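Local coordinates for effector protein MavE (Legionella pneumophila subsp. pneumophila, PDB 6PIR) that is a virulence effector required for endoplasmic reticulum-mediated remodelling of the Legionella-containing vacuole and for evasion of lysosomes, at residues A[16-21]-A[66-71]. Sequence-based numbering, arbitrary orientation. Where two conformers were deposited one is given.
Sequences MFLETI and TSAIAE
A buried helix-helix packing joins the C-terminal end of helix 5-21 to the middle of helix 59-77, with Leu18 and Ile21 of the first both packing on Ala68 of the second. The two short axes run at 138° to each other, towards antiparallel, and approach to 8.7 Å. The small side chain of Ala68 points at the other helix, and its CB is touched by two branches: Ile21 CG2 at 3.6 Å and Leu18 CD1 at 3.7 Å. The CA atoms of Leu18 and Ala68 are 5.7 Å apart. With CG anti to the backbone N (chi1 177°), the branch point of Leu18 leads towards helix 59-77; both its methyls meet the tip of Ile69, CD2 lying 3.9 Å from Ile69 CD1. Although the CB of Ile69 leaves its backbone pointing away from helix 5-21, its CD1 end bends back to make this contact.

Within the twinned two-helix bundle that forms this part of the effector, which lacks the C-terminal transmembrane helix, the pair lies close to the centre of the chain. Helix 115-134 packs on Leu18 through Val119 and Ser123, whereas Ile32 of helix 26-36 meets both Ile21 and Glu71. Ile69 also touches Ile47, and neighbouring Ala70 rests on Tyr45, which brings the tyrosine of the NPxY motif against helix 59-77.

On the Glu71 side, Ile21 CD1 packs 3.6 Å from the carbonyl oxygen Ala68 O. The carboxylate of Glu71 is shared: OE1 lies against two Ile21 methyls, CD1 and CG2, each at 3.7 Å, while OE2 is hydrogen-bonded to His33 ND1, a bond that ties the buried acid to helix 26-36.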
loop_
_atom_site.group_PDB
_atom_site.type_symbol
_atom_site.label_atom_id
_atom_site.label_comp_id
_atom_site.label_asym_id
_atom_site.label_seq_id
_atom_site.Cartn_x
_atom_site.Cartn_y
_atom_site.Cartn_z
ATOM N N MET A 16 -4.703 1.234 -5.430
ATOM C CA MET A 16 -4.571 1.906 -6.720
ATOM C C MET A 16 -3.216 2.606 -6.845
ATOM O O MET A 16 -2.522 2.466 -7.863
ATOM C CB MET A 16 -5.724 2.881 -6.916
ATOM C CG MET A 16 -5.348 4.127 -7.717
ATOM S SD MET A 16 -6.557 5.353 -7.315
ATOM C CE MET A 16 -5.736 6.160 -5.971
ATOM N N PHE A 17 -2.811 3.366 -5.816
ATOM C CA PHE A 17 -1.512 4.028 -5.897
ATOM C C PHE A 17 -0.363 3.027 -5.896
ATOM O O PHE A 17 0.635 3.239 -6.588
ATOM C CB PHE A 17 -1.314 5.009 -4.767
ATOM C CG PHE A 17 -1.988 6.322 -4.978
ATOM C CD1 PHE A 17 -1.698 7.098 -6.105
ATOM C CD2 PHE A 17 -2.920 6.772 -4.078
ATOM C CE1 PHE A 17 -2.322 8.312 -6.296
ATOM C CE2 PHE A 17 -3.518 8.017 -4.256
ATOM C CZ PHE A 17 -3.212 8.774 -5.385
ATOM N N LEU A 18 -0.466 1.958 -5.090
ATOM C CA LEU A 18 0.544 0.904 -5.095
ATOM C C LEU A 18 0.735 0.344 -6.497
ATOM O O LEU A 18 1.864 0.199 -6.985
ATOM C CB LEU A 18 0.136 -0.225 -4.130
ATOM C CG LEU A 18 1.085 -1.440 -4.103
ATOM C CD1 LEU A 18 2.509 -1.113 -3.642
ATOM C CD2 LEU A 18 0.461 -2.587 -3.214
ATOM N N GLU A 19 -0.366 -0.010 -7.161
ATOM C CA GLU A 19 -0.266 -0.580 -8.503
ATOM C C GLU A 19 0.315 0.431 -9.485
ATOM O O GLU A 19 1.098 0.065 -10.369
ATOM C CB GLU A 19 -1.639 -1.046 -8.997
ATOM C CG GLU A 19 -2.195 -2.260 -8.288
ATOM C CD GLU A 19 -3.720 -2.358 -8.471
ATOM O OE1 GLU A 19 -4.165 -2.160 -9.618
ATOM O OE2 GLU A 19 -4.455 -2.527 -7.458
ATOM N N THR A 20 -0.102 1.696 -9.370
ATOM C CA THR A 20 0.408 2.753 -10.243
ATOM C C THR A 20 1.926 2.909 -10.086
ATOM O O THR A 20 2.679 2.906 -11.073
ATOM C CB THR A 20 -0.345 4.053 -9.922
ATOM O OG1 THR A 20 -1.758 3.896 -10.177
ATOM C CG2 THR A 20 0.160 5.247 -10.748
ATOM N N ILE A 21 2.398 2.981 -8.839
ATOM C CA ILE A 21 3.824 3.139 -8.573
ATOM C C ILE A 21 4.581 1.929 -9.108
ATOM O O ILE A 21 5.620 2.065 -9.763
ATOM C CB ILE A 21 4.056 3.356 -7.067
ATOM C CG1 ILE A 21 3.406 4.673 -6.632
ATOM C CG2 ILE A 21 5.576 3.393 -6.734
ATOM C CD1 ILE A 21 3.314 4.832 -5.106
ATOM N N THR A 66 8.378 -1.326 -0.127
ATOM C CA THR A 66 8.113 -0.507 1.055
ATOM C C THR A 66 8.001 0.956 0.666
ATOM O O THR A 66 7.148 1.682 1.196
ATOM C CB THR A 66 9.209 -0.670 2.105
ATOM O OG1 THR A 66 10.447 -0.212 1.562
ATOM C CG2 THR A 66 9.357 -2.128 2.546
ATOM N N SER A 67 8.865 1.410 -0.243
ATOM C CA SER A 67 8.736 2.771 -0.742
ATOM C C SER A 67 7.372 2.986 -1.346
ATOM O O SER A 67 6.724 4.003 -1.056
ATOM C CB SER A 67 9.837 3.078 -1.766
ATOM O OG SER A 67 11.077 3.137 -1.080
ATOM N N ALA A 68 6.902 2.026 -2.151
ATOM C CA ALA A 68 5.621 2.222 -2.819
ATOM C C ALA A 68 4.475 2.260 -1.820
ATOM O O ALA A 68 3.547 3.055 -1.974
ATOM C CB ALA A 68 5.390 1.144 -3.866
ATOM N N ILE A 69 4.494 1.374 -0.823
ATOM C CA ILE A 69 3.449 1.386 0.201
ATOM C C ILE A 69 3.454 2.712 0.961
ATOM O O ILE A 69 2.396 3.288 1.235
ATOM C CB ILE A 69 3.612 0.204 1.168
ATOM C CG1 ILE A 69 3.235 -1.127 0.494
ATOM C CG2 ILE A 69 2.733 0.415 2.399
ATOM C CD1 ILE A 69 1.730 -1.334 0.251
ATOM N N ALA A 70 4.639 3.159 1.408
ATOM C CA ALA A 70 4.711 4.403 2.170
ATOM C C ALA A 70 4.220 5.576 1.332
ATOM O O ALA A 70 3.480 6.438 1.835
ATOM C CB ALA A 70 6.133 4.642 2.691
ATOM N N GLU A 71 4.545 5.571 0.035
ATOM C CA GLU A 71 4.098 6.633 -0.861
ATOM C C GLU A 71 2.601 6.565 -1.063
ATOM O O GLU A 71 1.937 7.603 -1.125
ATOM C CB GLU A 71 4.819 6.534 -2.202
ATOM C CG GLU A 71 6.296 6.959 -2.103
ATOM C CD GLU A 71 7.209 6.235 -3.082
ATOM O OE1 GLU A 71 6.745 5.668 -4.089
ATOM O OE2 GLU A 71 8.422 6.232 -2.852
#